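Local coordinates for protein putative glycosyl hydrolase (Bacteroides thetaiotaomicron VPI-5482, PDB 3K11) that is probably a hydrolase of the glycosyl hydrolase 88 family, acting on a glycoside that has not been established, at residues A[22-27]-A[419-424]; A[143-148]-A[204-209]; A[200-205]-A[268-273]. All coordinates share one frame; numbering follows the deposited sequence. Where two conformers were deposited one is given.

Interaction 1 of 3, residues A[22-27]-A[419-424]. With EDO (1,2-ethanediol), chain C; EDO (1,2-ethanediol), chain J; EDO (1,2-ethanediol), chain S.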
ATOM      1  N   GLY A  22     -13.250  14.437  11.162  1.00 26.25           N
ATOM      2  CA  GLY A  22     -14.057  15.373  10.392  1.00 27.89           C
ATOM      3  C   GLY A  22     -15.540  15.061  10.575  1.00 27.64           C
ATOM      4  O   GLY A  22     -15.915  14.303  11.472  1.00 29.05           O
ATOM      5  N   THR A  23     -16.394  15.628   9.728  0.50 26.29           N
ATOM      6  CA  THR A  23     -17.828  15.355   9.827  0.50 25.40           C
ATOM      7  C   THR A  23     -18.163  14.100   9.007  0.50 26.22           C
ATOM      8  O   THR A  23     -17.425  13.735   8.092  0.50 26.91           O
ATOM      9  CB  THR A  23     -18.669  16.546   9.346  0.50 25.86           C
ATOM     10  OG1 THR A  23     -18.255  16.915   8.034  0.50 21.87           O
ATOM     11  CG2 THR A  23     -18.509  17.750  10.290  0.50 24.01           C
ATOM     12  N   TYR A  24     -19.248  13.425   9.381  1.00 24.43           N
ATOM     13  CA  TYR A  24     -19.694  12.202   8.722  1.00 23.65           C
ATOM     14  C   TYR A  24     -21.219  12.174   8.787  1.00 23.34           C
ATOM     15  O   TYR A  24     -21.809  12.736   9.677  1.00 25.23           O
ATOM     16  CB  TYR A  24     -19.146  10.944   9.440  1.00 22.81           C
ATOM     17  CG  TYR A  24     -19.518   9.662   8.714  1.00 21.46           C
ATOM     18  CD1 TYR A  24     -18.742   9.185   7.652  1.00 21.43           C
ATOM     19  CD2 TYR A  24     -20.693   8.980   9.017  1.00 23.00           C
ATOM     20  CE1 TYR A  24     -19.142   8.070   6.946  1.00 22.81           C
ATOM     21  CE2 TYR A  24     -21.071   7.829   8.320  1.00 23.64           C
ATOM     22  CZ  TYR A  24     -20.307   7.405   7.270  1.00 25.96           C
ATOM     23  OH  TYR A  24     -20.671   6.303   6.562  1.00 23.27           O
ATOM     24  N   GLY A  25     -21.857  11.578   7.785  1.00 23.28           N
ATOM     25  CA  GLY A  25     -23.277  11.289   7.884  1.00 24.37           C
ATOM     26  C   GLY A  25     -24.139  12.206   7.044  1.00 24.17           C
ATOM     27  O   GLY A  25     -23.783  12.591   5.926  1.00 26.29           O
ATOM     28  N   ASP A  26     -25.267  12.551   7.622  1.00 24.22           N
ATOM     29  CA  ASP A  26     -26.257  13.378   6.951  1.00 28.18           C
ATOM     30  C   ASP A  26     -25.662  14.675   6.433  1.00 28.81           C
ATOM     31  O   ASP A  26     -24.795  15.276   7.070  1.00 28.59           O
ATOM     32  CB  ASP A  26     -27.388  13.738   7.913  1.00 31.77           C
ATOM     33  CG  ASP A  26     -28.276  12.540   8.294  1.00 40.15           C
ATOM     34  OD1 ASP A  26     -28.362  11.542   7.563  1.00 34.07           O
ATOM     35  OD2 ASP A  26     -28.922  12.642   9.357  1.00 45.51           O
ATOM     36  N   LEU A  27     -26.177  15.095   5.277  1.00 25.96           N
ATOM     37  CA  LEU A  27     -25.796  16.302   4.608  1.00 26.94           C
ATOM     38  C   LEU A  27     -27.087  16.837   3.963  1.00 29.00           C
ATOM     39  O   LEU A  27     -27.800  16.072   3.302  1.00 29.86           O
ATOM     40  CB  LEU A  27     -24.774  15.925   3.557  1.00 27.15           C
ATOM     41  CG  LEU A  27     -24.145  17.010   2.709  1.00 31.01           C
ATOM     42  CD1 LEU A  27     -23.410  17.978   3.655  1.00 28.32           C
ATOM     43  CD2 LEU A  27     -23.205  16.340   1.629  1.00 25.74           C
ATOM     44  N   PRO A 419     -30.536   9.764   0.207  1.00 26.55           N
ATOM     45  CA  PRO A 419     -29.634   9.099   1.129  1.00 24.72           C
ATOM     46  C   PRO A 419     -30.136   9.169   2.558  1.00 25.44           C
ATOM     47  O   PRO A 419     -30.872  10.099   2.911  1.00 27.62           O
ATOM     48  CB  PRO A 419     -28.331   9.879   0.968  1.00 26.49           C
ATOM     49  CG  PRO A 419     -28.728  11.183   0.463  1.00 26.06           C
ATOM     50  CD  PRO A 419     -29.940  10.968  -0.370  1.00 26.92           C
ATOM     51  N   GLN A 420     -29.744   8.179   3.361  1.00 25.87           N
ATOM     52  CA  GLN A 420     -30.179   8.045   4.713  1.00 26.19           C
ATOM     53  C   GLN A 420     -29.200   7.157   5.469  1.00 24.27           C
ATOM     54  O   GLN A 420     -28.598   6.234   4.921  1.00 24.44           O
ATOM     55  CB  GLN A 420     -31.596   7.438   4.695  1.00 25.96           C
ATOM     56  CG  GLN A 420     -32.203   7.196   6.025  1.00 34.12           C
ATOM     57  CD  GLN A 420     -33.718   7.046   5.979  1.00 27.77           C
ATOM     58  OE1 GLN A 420     -34.351   7.266   4.939  1.00 34.09           O
ATOM     59  NE2 GLN A 420     -34.303   6.638   7.116  1.00 27.11           N
HETATM   60  N   MSE A 421     -29.043   7.439   6.750  1.00 24.30           N
HETATM   61  CA  MSE A 421     -28.196   6.633   7.595  1.00 24.90           C
HETATM   62  C   MSE A 421     -28.900   5.291   7.835  1.00 24.26           C
HETATM   63  O   MSE A 421     -30.114   5.224   8.074  1.00 22.41           O
HETATM   64  CB  MSE A 421     -27.930   7.379   8.918  1.00 24.64           C
HETATM   65  CG  MSE A 421     -27.073   8.655   8.747  1.00 27.08           C
HETATM   66 SE   MSE A 421     -25.263   8.161   8.527  0.75 27.90          SE
HETATM   67  CE  MSE A 421     -24.833   7.637  10.251  1.00 36.72           C
ATOM     68  N   ASN A 422     -28.135   4.220   7.740  1.00 22.20           N
ATOM     69  CA  ASN A 422     -28.622   2.875   8.007  1.00 22.25           C
ATOM     70  C   ASN A 422     -27.500   2.131   8.709  1.00 23.75           C
ATOM     71  O   ASN A 422     -26.427   1.968   8.156  1.00 25.03           O
ATOM     72  CB  ASN A 422     -29.026   2.191   6.699  1.00 23.90           C
ATOM     73  CG  ASN A 422     -29.806   0.936   6.926  1.00 22.73           C
ATOM     74  OD1 ASN A 422     -29.717   0.320   7.990  1.00 25.05           O
ATOM     75  ND2 ASN A 422     -30.571   0.533   5.924  1.00 21.28           N
ATOM     76  N   ASP A 423     -27.735   1.690   9.937  1.00 22.97           N
ATOM     77  CA  ASP A 423     -26.667   0.976  10.668  1.00 23.90           C
ATOM     78  C   ASP A 423     -25.391   1.838  10.767  1.00 26.58           C
ATOM     79  O   ASP A 423     -24.297   1.324  10.730  1.00 25.08           O
ATOM     80  CB  ASP A 423     -26.426  -0.354   9.934  1.00 23.76           C
ATOM     81  CG  ASP A 423     -26.121  -1.501  10.830  1.00 27.67           C
ATOM     82  OD1 ASP A 423     -26.038  -1.347  12.062  1.00 26.72           O
ATOM     83  OD2 ASP A 423     -25.948  -2.569  10.252  1.00 24.30           O
ATOM     84  N   SER A 424     -25.560   3.166  10.922  1.00 24.19           N
ATOM     85  CA  SER A 424     -24.485   4.109  11.172  1.00 25.29           C
ATOM     86  C   SER A 424     -23.660   4.433   9.944  1.00 23.54           C
ATOM     87  O   SER A 424     -22.628   5.101  10.068  1.00 22.61           O
ATOM     88  CB  SER A 424     -23.543   3.602  12.295  1.00 28.60           C
ATOM     89  OG  SER A 424     -24.230   3.370  13.510  1.00 28.21           O
TER
HETATM   90  C1  EDO C   2     -14.874  11.779   8.688  1.00 31.34           C
HETATM   91  O1  EDO C   2     -14.740  13.132   8.226  1.00 29.71           O
HETATM   92  C2  EDO C   2     -13.508  11.193   8.905  1.00 28.09           C
HETATM   93  O2  EDO C   2     -12.791  11.820  10.006  1.00 27.94           O
HETATM   94  C1  EDO J   9     -24.462  -4.542  13.629  1.00 41.11           C
HETATM   95  O1  EDO J   9     -24.377  -3.142  13.321  1.00 44.53           O
HETATM   96  C2  EDO J   9     -24.664  -5.386  12.389  1.00 31.40           C
HETATM   97  O2  EDO J   9     -25.644  -4.736  11.590  1.00 37.91           O
HETATM   98  C1  EDO S  18     -22.841  10.049  12.120  1.00 64.63           C
HETATM   99  O1  EDO S  18     -22.497   8.875  12.911  1.00 54.32           O
HETATM  100  C2  EDO S  18     -22.653  11.369  12.871  1.00 68.45           C
HETATM  101  O2  EDO S  18     -21.267  11.774  12.971  1.00 64.34           O
HETATM  102  O   HOH W   1     -30.418   9.772   7.951  1.00 28.84           O
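Gly-25 and Met-421 face each other with their CA atoms 6.8 Å apart, an irregular loop lying beside a short strand with no hydrogen bond directly joining the two backbones. Met-421, a selenomethionine, has the largest share of the contact. Its chain bends at chi2 (-77°), and the selenium lies against the loop backbone and the nearby tyrosine ring: SE is 3.8 Å from CA of Gly-25 and 4.2 Å from CE2 of Tyr-24. A second bend (chi3 -73°) turns CE beside an ethanediol, probably from the crystallisation liquor, that also sits at the edge of the ring. The selenium approaches the tyrosine ring obliquely, a Met-aromatic contact. A side chain on Gly-25 would be jammed against the carbonyl oxygen of Tyr-24 and crowded by this ethanediol. Further back along the Met-421 chain, CG meets OD1 of Asp-26 at 3.4 Å, the two side chains crossing at a slant. The same carboxylate oxygen accepts a hydrogen bond from a water 2.7 Å away, and that water takes the backbone N-H of Met-421 (water O to N 3.0 Å), which ties loop to strand indirectly. In Tyr-24, CG stands anti to the backbone N (chi1 -176°), and from there the ring extends to the turn after the strand, where CE2 lies 3.6 Å from O of Ser-424. The tyrosine OH bonds to Asp-383 of the second subunit and to N of Val-426, while Asp-423 forms a salt bridge with Arg-193 of that subunit. Strand 420-422 pairs antiparallel with 425-427 beyond helix 400-416; the loop, leading into helix 29-45, rests on helix 347-362, whose Gln-355 and His-359 hold O of Gly-25.

Interaction 2 of 3, residues A[143-148]-A[204-209]. With EDO (1,2-ethanediol), chain I.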
ATOM      1  N   ALA A 143       0.305  28.633 -24.426  1.00 26.20           N
ATOM      2  CA  ALA A 143       0.201  27.263 -23.919  1.00 26.79           C
ATOM      3  C   ALA A 143      -1.265  27.020 -23.667  1.00 26.49           C
ATOM      4  O   ALA A 143      -2.015  27.961 -23.502  1.00 25.60           O
ATOM      5  CB  ALA A 143       0.995  27.111 -22.626  1.00 27.10           C
ATOM      6  N   LEU A 144      -1.698  25.770 -23.655  1.00 26.38           N
ATOM      7  CA  LEU A 144      -3.098  25.466 -23.402  1.00 26.64           C
ATOM      8  C   LEU A 144      -3.586  26.021 -22.042  1.00 24.56           C
ATOM      9  O   LEU A 144      -4.781  26.361 -21.892  1.00 26.14           O
ATOM     10  CB  LEU A 144      -3.335  23.961 -23.464  1.00 23.78           C
ATOM     11  CG  LEU A 144      -3.164  23.243 -24.778  1.00 21.43           C
ATOM     12  CD1 LEU A 144      -3.454  21.793 -24.489  1.00 22.25           C
ATOM     13  CD2 LEU A 144      -4.157  23.809 -25.801  1.00 21.21           C
ATOM     14  N   ASP A 145      -2.656  26.114 -21.082  0.60 25.30           N
ATOM     15  CA  ASP A 145      -2.892  26.747 -19.755  0.60 26.13           C
ATOM     16  C   ASP A 145      -3.359  28.152 -19.831  0.60 25.58           C
ATOM     17  O   ASP A 145      -3.958  28.648 -18.881  0.60 27.77           O
ATOM     18  CB  ASP A 145      -1.597  26.907 -18.970  0.60 27.24           C
ATOM     19  CG  ASP A 145      -1.111  25.648 -18.389  0.60 31.43           C
ATOM     20  OD1 ASP A 145      -1.828  24.635 -18.460  0.60 30.10           O
ATOM     21  OD2 ASP A 145      -0.003  25.698 -17.831  0.60 34.40           O
ATOM     22  N   ASP A 146      -3.018  28.805 -20.927  1.00 22.88           N
ATOM     23  CA  ASP A 146      -3.368  30.225 -21.143  1.00 22.39           C
ATOM     24  C   ASP A 146      -4.714  30.374 -21.814  1.00 25.23           C
ATOM     25  O   ASP A 146      -5.149  31.491 -21.986  1.00 25.48           O
ATOM     26  CB  ASP A 146      -2.340  30.882 -22.068  1.00 23.18           C
ATOM     27  CG  ASP A 146      -0.967  31.017 -21.448  1.00 25.72           C
ATOM     28  OD1 ASP A 146      -0.866  31.030 -20.197  1.00 25.90           O
ATOM     29  OD2 ASP A 146       0.003  31.189 -22.222  1.00 27.86           O
ATOM     30  N   ALA A 147      -5.381  29.277 -22.210  1.00 24.13           N
ATOM     31  CA  ALA A 147      -6.530  29.373 -23.100  1.00 23.92           C
ATOM     32  C   ALA A 147      -7.688  28.449 -22.847  1.00 25.41           C
ATOM     33  O   ALA A 147      -8.846  28.865 -22.877  1.00 23.92           O
ATOM     34  CB  ALA A 147      -6.053  29.178 -24.578  1.00 23.55           C
ATOM     35  N   GLY A 148      -7.419  27.176 -22.641  1.00 24.55           N
ATOM     36  CA  GLY A 148      -8.488  26.184 -22.742  1.00 25.54           C
ATOM     37  C   GLY A 148      -9.665  26.241 -21.784  1.00 22.75           C
ATOM     38  O   GLY A 148     -10.836  26.330 -22.204  1.00 26.68           O
HETATM   39  N   MSE A 204      -4.997  16.953 -20.953  1.00 23.37           N
HETATM   40  CA  MSE A 204      -6.287  16.368 -21.280  1.00 21.85           C
HETATM   41  C   MSE A 204      -7.376  17.419 -20.990  1.00 21.25           C
HETATM   42  O   MSE A 204      -8.266  17.665 -21.793  1.00 25.30           O
HETATM   43  CB  MSE A 204      -6.539  15.091 -20.492  1.00 24.50           C
HETATM   44  CG  MSE A 204      -5.660  13.944 -20.967  1.00 22.79           C
HETATM   45 SE   MSE A 204      -6.066  12.270 -20.117  0.75 20.85          SE
HETATM   46  CE  MSE A 204      -7.625  11.835 -21.142  1.00 21.95           C
ATOM     47  N   PHE A 205      -7.258  18.078 -19.845  1.00 21.67           N
ATOM     48  CA  PHE A 205      -8.238  19.052 -19.373  1.00 22.04           C
ATOM     49  C   PHE A 205      -7.980  20.419 -19.945  1.00 22.88           C
ATOM     50  O   PHE A 205      -8.919  21.159 -20.236  1.00 26.70           O
ATOM     51  CB  PHE A 205      -8.263  19.090 -17.851  1.00 26.97           C
ATOM     52  CG  PHE A 205      -9.253  20.054 -17.303  1.00 23.76           C
ATOM     53  CD1 PHE A 205     -10.641  19.794 -17.381  1.00 26.39           C
ATOM     54  CD2 PHE A 205      -8.808  21.240 -16.755  1.00 28.83           C
ATOM     55  CE1 PHE A 205     -11.554  20.725 -16.902  1.00 31.53           C
ATOM     56  CE2 PHE A 205      -9.717  22.194 -16.290  1.00 33.01           C
ATOM     57  CZ  PHE A 205     -11.087  21.924 -16.351  1.00 29.03           C
HETATM   58  N   MSE A 206      -6.718  20.765 -20.145  1.00 23.96           N
HETATM   59  CA  MSE A 206      -6.453  22.082 -20.722  1.00 23.62           C
HETATM   60  C   MSE A 206      -6.945  22.184 -22.161  1.00 24.92           C
HETATM   61  O   MSE A 206      -7.353  23.259 -22.608  1.00 24.36           O
HETATM   62  CB  MSE A 206      -4.976  22.459 -20.637  1.00 25.20           C
HETATM   63  CG  MSE A 206      -4.378  22.382 -19.290  1.00 25.59           C
HETATM   64 SE   MSE A 206      -5.305  23.468 -17.910  0.75 25.65          SE
HETATM   65  CE  MSE A 206      -4.897  22.325 -16.285  1.00 29.63           C
ATOM     66  N   GLY A 207      -6.887  21.089 -22.900  1.00 24.68           N
ATOM     67  CA  GLY A 207      -7.247  21.072 -24.330  1.00 24.77           C
ATOM     68  C   GLY A 207      -8.562  20.453 -24.773  1.00 23.92           C
ATOM     69  O   GLY A 207      -9.237  21.001 -25.638  1.00 24.84           O
ATOM     70  N   ILE A 208      -8.976  19.345 -24.163  1.00 23.55           N
ATOM     71  CA  ILE A 208     -10.096  18.560 -24.741  1.00 21.82           C
ATOM     72  C   ILE A 208     -11.464  19.208 -24.555  1.00 24.38           C
ATOM     73  O   ILE A 208     -12.191  19.314 -25.530  1.00 25.32           O
ATOM     74  CB  ILE A 208     -10.053  17.088 -24.303  1.00 22.58           C
ATOM     75  CG1 ILE A 208      -8.719  16.495 -24.774  1.00 24.62           C
ATOM     76  CG2 ILE A 208     -11.277  16.300 -24.806  1.00 23.74           C
ATOM     77  CD1 ILE A 208      -8.443  15.052 -24.204  1.00 22.02           C
ATOM     78  N   PRO A 209     -11.782  19.733 -23.346  1.00 23.36           N
ATOM     79  CA  PRO A 209     -13.093  20.385 -23.192  1.00 22.06           C
ATOM     80  C   PRO A 209     -13.355  21.530 -24.164  1.00 21.93           C
ATOM     81  O   PRO A 209     -14.486  21.681 -24.652  1.00 24.27           O
ATOM     82  CB  PRO A 209     -13.086  20.853 -21.731  1.00 24.64           C
ATOM     83  CG  PRO A 209     -12.192  19.819 -21.043  1.00 23.75           C
ATOM     84  CD  PRO A 209     -11.067  19.714 -22.063  1.00 26.51           C
TER
HETATM   85  C1  EDO I   8      -0.954  23.210 -15.769  1.00 30.18           C
HETATM   86  O1  EDO I   8      -1.308  22.381 -16.870  1.00 28.96           O
HETATM   87  C2  EDO I   8       0.532  23.039 -15.521  1.00 34.44           C
HETATM   88  O2  EDO I   8       1.195  23.903 -16.413  1.00 32.74           O
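The start of helix 148-160 and the short 3-10 turn before it pack against helix 202-217, one of the helix-to-helix joints of this largely helical family domain. Gly-148 and Met-206 make the closest approach, with CA atoms 5.0 Å apart. Here CA of Gly-148 points a nearly straight C-H...O contact at O of Met-206 (3.1 Å, 173° at the hydrogen); any CB on this glycine would collide with that oxygen. Beside it, CB of Leu-144 touches CB of Met-206 at 3.6 Å, and CD1 of Leu-144 lies 3.8 Å from N of Gly-207, where the missing side chain leaves room for the methyl. Leu-144 O receives the N-H groups of both Ala-147 and Gly-148, holding the turn closed; Ala-147 occupies the N-cap position. CG of Met-206, a selenomethionine, lies 3.5 Å from OD1 of Asp-145, and the bend at chi2 (-56°) leaves SE 3.7 Å from the same oxygen. Asp-145 is deposited in two conformers; in the one described, each carboxylate oxygen accepts a hydrogen bond from a hydroxyl of one ethanediol, OD1 from O1 (2.8 Å) and OD2 from O2 (2.6 Å). The ethanediol is also hydrogen-bonded to NH2 of Arg-191, which makes a long, weak ion pair with Asp-145 OD1. The contact joins two helices of what is probably the (alpha/alpha)6 barrel of this six-hairpin family.

Interaction 3 of 3, residues A[200-205]-A[268-273]; sequences WLDDMF and NGWALL
Phe-205 and Trp-270 form the tight part of this contact: the phenyl and the six-membered ring of the indole lie in an offset stack, centroids 4.6 Å apart and planes 8° from parallel. CD2 of Phe-205 sits 3.6 Å from CE3 of Trp-270, each over the other ring's face near its rim. CE1 of Phe-205 meets CD2 of Leu-273 at 3.5 Å. An alanine in place of Phe-205 would probably leave the indole face without its stacking partner and open a gap beside Leu-273. CB of Ala-271 touches both CD1 of Leu-201 (3.9 Å) and SE of Met-204 (4.1 Å), while CD2 of Leu-201 leans on N of Asn-268. Packing is looser at the pyrrole edge of the indole. There Asp-202 OD2 lies in the ring plane, 3.6 Å from CD1 of Trp-270, and a water joins the two residues, 3.1 Å from OD2 and 2.8 Å from Trp-270 NE1, while Asp-202 OD1 bonds to His-250. Helices 202-217 and 265-281 thus meet along a buried seam, with strand 247-253 alongside Leu-201 and Ala-271, and helices 289-304 and 326-342 packed against 265-281.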
ATOM      1  N   TRP A 200       1.644  15.911 -20.772  1.00 23.24           N
ATOM      2  CA  TRP A 200       1.199  16.250 -19.417  1.00 23.59           C
ATOM      3  C   TRP A 200      -0.227  15.814 -19.264  1.00 22.90           C
ATOM      4  O   TRP A 200      -1.089  16.197 -20.062  1.00 21.57           O
ATOM      5  CB  TRP A 200       1.249  17.756 -19.236  1.00 22.81           C
ATOM      6  CG  TRP A 200       2.610  18.323 -19.086  1.00 23.77           C
ATOM      7  CD1 TRP A 200       3.657  18.256 -19.971  1.00 23.95           C
ATOM      8  CD2 TRP A 200       3.043  19.120 -18.003  1.00 21.19           C
ATOM      9  NE1 TRP A 200       4.728  18.945 -19.478  1.00 25.78           N
ATOM     10  CE2 TRP A 200       4.381  19.507 -18.278  1.00 20.71           C
ATOM     11  CE3 TRP A 200       2.432  19.549 -16.816  1.00 25.40           C
ATOM     12  CZ2 TRP A 200       5.119  20.333 -17.417  1.00 22.93           C
ATOM     13  CZ3 TRP A 200       3.169  20.333 -15.939  1.00 25.72           C
ATOM     14  CH2 TRP A 200       4.495  20.745 -16.257  1.00 24.26           C
ATOM     15  N   LEU A 201      -0.505  15.050 -18.221  1.00 22.74           N
ATOM     16  CA  LEU A 201      -1.877  14.610 -17.959  1.00 21.52           C
ATOM     17  C   LEU A 201      -2.804  15.826 -17.898  1.00 24.18           C
ATOM     18  O   LEU A 201      -3.958  15.770 -18.357  1.00 24.91           O
ATOM     19  CB  LEU A 201      -1.920  13.808 -16.654  1.00 23.91           C
ATOM     20  CG  LEU A 201      -3.211  13.114 -16.329  1.00 18.49           C
ATOM     21  CD1 LEU A 201      -3.634  12.157 -17.463  1.00 18.83           C
ATOM     22  CD2 LEU A 201      -3.077  12.375 -14.952  1.00 22.28           C
ATOM     23  N   ASP A 202      -2.311  16.948 -17.347  1.00 24.77           N
ATOM     24  CA  ASP A 202      -3.114  18.159 -17.196  1.00 24.58           C
ATOM     25  C   ASP A 202      -3.692  18.596 -18.523  1.00 24.04           C
ATOM     26  O   ASP A 202      -4.802  19.153 -18.554  1.00 24.16           O
ATOM     27  CB  ASP A 202      -2.282  19.344 -16.669  1.00 25.22           C
ATOM     28  CG  ASP A 202      -1.496  19.010 -15.383  1.00 32.90           C
ATOM     29  OD1 ASP A 202      -0.689  18.089 -15.419  1.00 24.39           O
ATOM     30  OD2 ASP A 202      -1.722  19.634 -14.320  1.00 40.63           O
ATOM     31  N   ASP A 203      -3.006  18.297 -19.628  1.00 23.69           N
ATOM     32  CA  ASP A 203      -3.431  18.850 -20.934  1.00 24.43           C
ATOM     33  C   ASP A 203      -4.645  18.129 -21.492  1.00 24.83           C
ATOM     34  O   ASP A 203      -5.264  18.626 -22.392  1.00 24.89           O
ATOM     35  CB  ASP A 203      -2.317  18.852 -21.946  1.00 25.49           C
ATOM     36  CG  ASP A 203      -1.297  19.960 -21.715  1.00 29.51           C
ATOM     37  OD1 ASP A 203      -1.658  20.991 -21.096  1.00 25.34           O
ATOM     38  OD2 ASP A 203      -0.173  19.820 -22.223  1.00 24.77           O
HETATM   39  N   MSE A 204      -4.997  16.953 -20.953  1.00 23.37           N
HETATM   40  CA  MSE A 204      -6.287  16.368 -21.280  1.00 21.85           C
HETATM   41  C   MSE A 204      -7.376  17.419 -20.990  1.00 21.25           C
HETATM   42  O   MSE A 204      -8.266  17.665 -21.793  1.00 25.30           O
HETATM   43  CB  MSE A 204      -6.539  15.091 -20.492  1.00 24.50           C
HETATM   44  CG  MSE A 204      -5.660  13.944 -20.967  1.00 22.79           C
HETATM   45 SE   MSE A 204      -6.066  12.270 -20.117  0.75 20.85          SE
HETATM   46  CE  MSE A 204      -7.625  11.835 -21.142  1.00 21.95           C
ATOM     47  N   PHE A 205      -7.258  18.078 -19.845  1.00 21.67           N
ATOM     48  CA  PHE A 205      -8.238  19.052 -19.373  1.00 22.04           C
ATOM     49  C   PHE A 205      -7.980  20.419 -19.945  1.00 22.88           C
ATOM     50  O   PHE A 205      -8.919  21.159 -20.236  1.00 26.70           O
ATOM     51  CB  PHE A 205      -8.263  19.090 -17.851  1.00 26.97           C
ATOM     52  CG  PHE A 205      -9.253  20.054 -17.303  1.00 23.76           C
ATOM     53  CD1 PHE A 205     -10.641  19.794 -17.381  1.00 26.39           C
ATOM     54  CD2 PHE A 205      -8.808  21.240 -16.755  1.00 28.83           C
ATOM     55  CE1 PHE A 205     -11.554  20.725 -16.902  1.00 31.53           C
ATOM     56  CE2 PHE A 205      -9.717  22.194 -16.290  1.00 33.01           C
ATOM     57  CZ  PHE A 205     -11.087  21.924 -16.351  1.00 29.03           C
ATOM     58  N   ASN A 268      -4.861  13.627 -11.939  1.00 22.36           N
ATOM     59  CA  ASN A 268      -5.819  12.545 -12.091  1.00 20.36           C
ATOM     60  C   ASN A 268      -7.226  13.086 -12.027  1.00 22.19           C
ATOM     61  O   ASN A 268      -8.092  12.671 -12.801  1.00 24.27           O
ATOM     62  CB  ASN A 268      -5.583  11.440 -11.053  1.00 23.31           C
ATOM     63  CG  ASN A 268      -4.686  10.351 -11.611  1.00 20.88           C
ATOM     64  OD1 ASN A 268      -5.198   9.350 -12.159  1.00 22.17           O
ATOM     65  ND2 ASN A 268      -3.347  10.578 -11.580  1.00 23.35           N
ATOM     66  N   GLY A 269      -7.444  14.119 -11.206  1.00 22.87           N
ATOM     67  CA  GLY A 269      -8.719  14.832 -11.222  1.00 23.43           C
ATOM     68  C   GLY A 269      -8.977  15.472 -12.577  1.00 22.69           C
ATOM     69  O   GLY A 269     -10.065  15.351 -13.130  1.00 23.90           O
ATOM     70  N   TRP A 270      -8.001  16.147 -13.141  1.00 22.83           N
ATOM     71  CA  TRP A 270      -8.185  16.742 -14.452  1.00 22.37           C
ATOM     72  C   TRP A 270      -8.587  15.706 -15.515  1.00 24.21           C
ATOM     73  O   TRP A 270      -9.407  15.985 -16.354  1.00 24.96           O
ATOM     74  CB  TRP A 270      -6.921  17.455 -14.897  1.00 22.64           C
ATOM     75  CG  TRP A 270      -6.551  18.692 -14.122  1.00 23.02           C
ATOM     76  CD1 TRP A 270      -5.260  19.138 -13.860  1.00 27.84           C
ATOM     77  CD2 TRP A 270      -7.427  19.650 -13.523  1.00 28.25           C
ATOM     78  NE1 TRP A 270      -5.321  20.284 -13.142  1.00 28.38           N
ATOM     79  CE2 TRP A 270      -6.627  20.615 -12.913  1.00 30.82           C
ATOM     80  CE3 TRP A 270      -8.810  19.782 -13.439  1.00 35.07           C
ATOM     81  CZ2 TRP A 270      -7.152  21.684 -12.226  1.00 31.82           C
ATOM     82  CZ3 TRP A 270      -9.335  20.864 -12.747  1.00 35.37           C
ATOM     83  CH2 TRP A 270      -8.496  21.787 -12.136  1.00 33.23           C
ATOM     84  N   ALA A 271      -8.040  14.497 -15.458  1.00 24.08           N
ATOM     85  CA  ALA A 271      -8.349  13.432 -16.422  1.00 22.31           C
ATOM     86  C   ALA A 271      -9.784  12.938 -16.208  1.00 23.07           C
ATOM     87  O   ALA A 271     -10.508  12.637 -17.163  1.00 24.86           O
ATOM     88  CB  ALA A 271      -7.388  12.242 -16.242  1.00 23.02           C
ATOM     89  N   LEU A 272     -10.197  12.832 -14.950  1.00 23.38           N
ATOM     90  CA  LEU A 272     -11.577  12.399 -14.627  1.00 22.82           C
ATOM     91  C   LEU A 272     -12.578  13.447 -15.083  1.00 23.57           C
ATOM     92  O   LEU A 272     -13.634  13.130 -15.657  1.00 23.70           O
ATOM     93  CB  LEU A 272     -11.693  12.131 -13.111  1.00 21.98           C
ATOM     94  CG  LEU A 272     -12.867  11.214 -12.662  1.00 23.73           C
ATOM     95  CD1 LEU A 272     -12.778   9.772 -13.254  1.00 24.79           C
ATOM     96  CD2 LEU A 272     -12.958  11.192 -11.132  1.00 22.76           C
ATOM     97  N   LEU A 273     -12.209  14.711 -14.858  1.00 21.80           N
ATOM     98  CA  LEU A 273     -13.043  15.860 -15.251  1.00 22.14           C
ATOM     99  C   LEU A 273     -13.124  15.981 -16.753  1.00 21.15           C
ATOM    100  O   LEU A 273     -14.185  16.331 -17.293  1.00 23.89           O
ATOM    101  CB  LEU A 273     -12.526  17.146 -14.566  1.00 22.06           C
ATOM    102  CG  LEU A 273     -13.283  18.458 -14.733  1.00 30.46           C
ATOM    103  CD1 LEU A 273     -14.749  18.344 -14.555  1.00 20.80           C
ATOM    104  CD2 LEU A 273     -12.705  19.513 -13.778  1.00 28.71           C
TER
HETATM  105  O   HOH W   2      -2.976  21.507 -12.201  1.00 30.46           O

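In the fold
Interactions 2 and 3 belong to the core and share helix 202-217: their centres are about 10 Å apart, their segments overlap at Met-204 and Phe-205, which make their contacts in interaction 3, and they touch where CE of Met-206 lies 3.8 Å from NE1 of Trp-270. One turns that helix to a glycine-led helix start through backbone and aliphatic contacts, the other to helix 265-281 through stacked rings. Interaction 1 is a surface contact, its centre about 38 Å and 31 Å from those of interactions 2 and 3. It joins chain regions 392 residues apart, with both others nested inside that span. There a Met-aromatic contact, a water bridge and second-subunit partners replace apolar core packing.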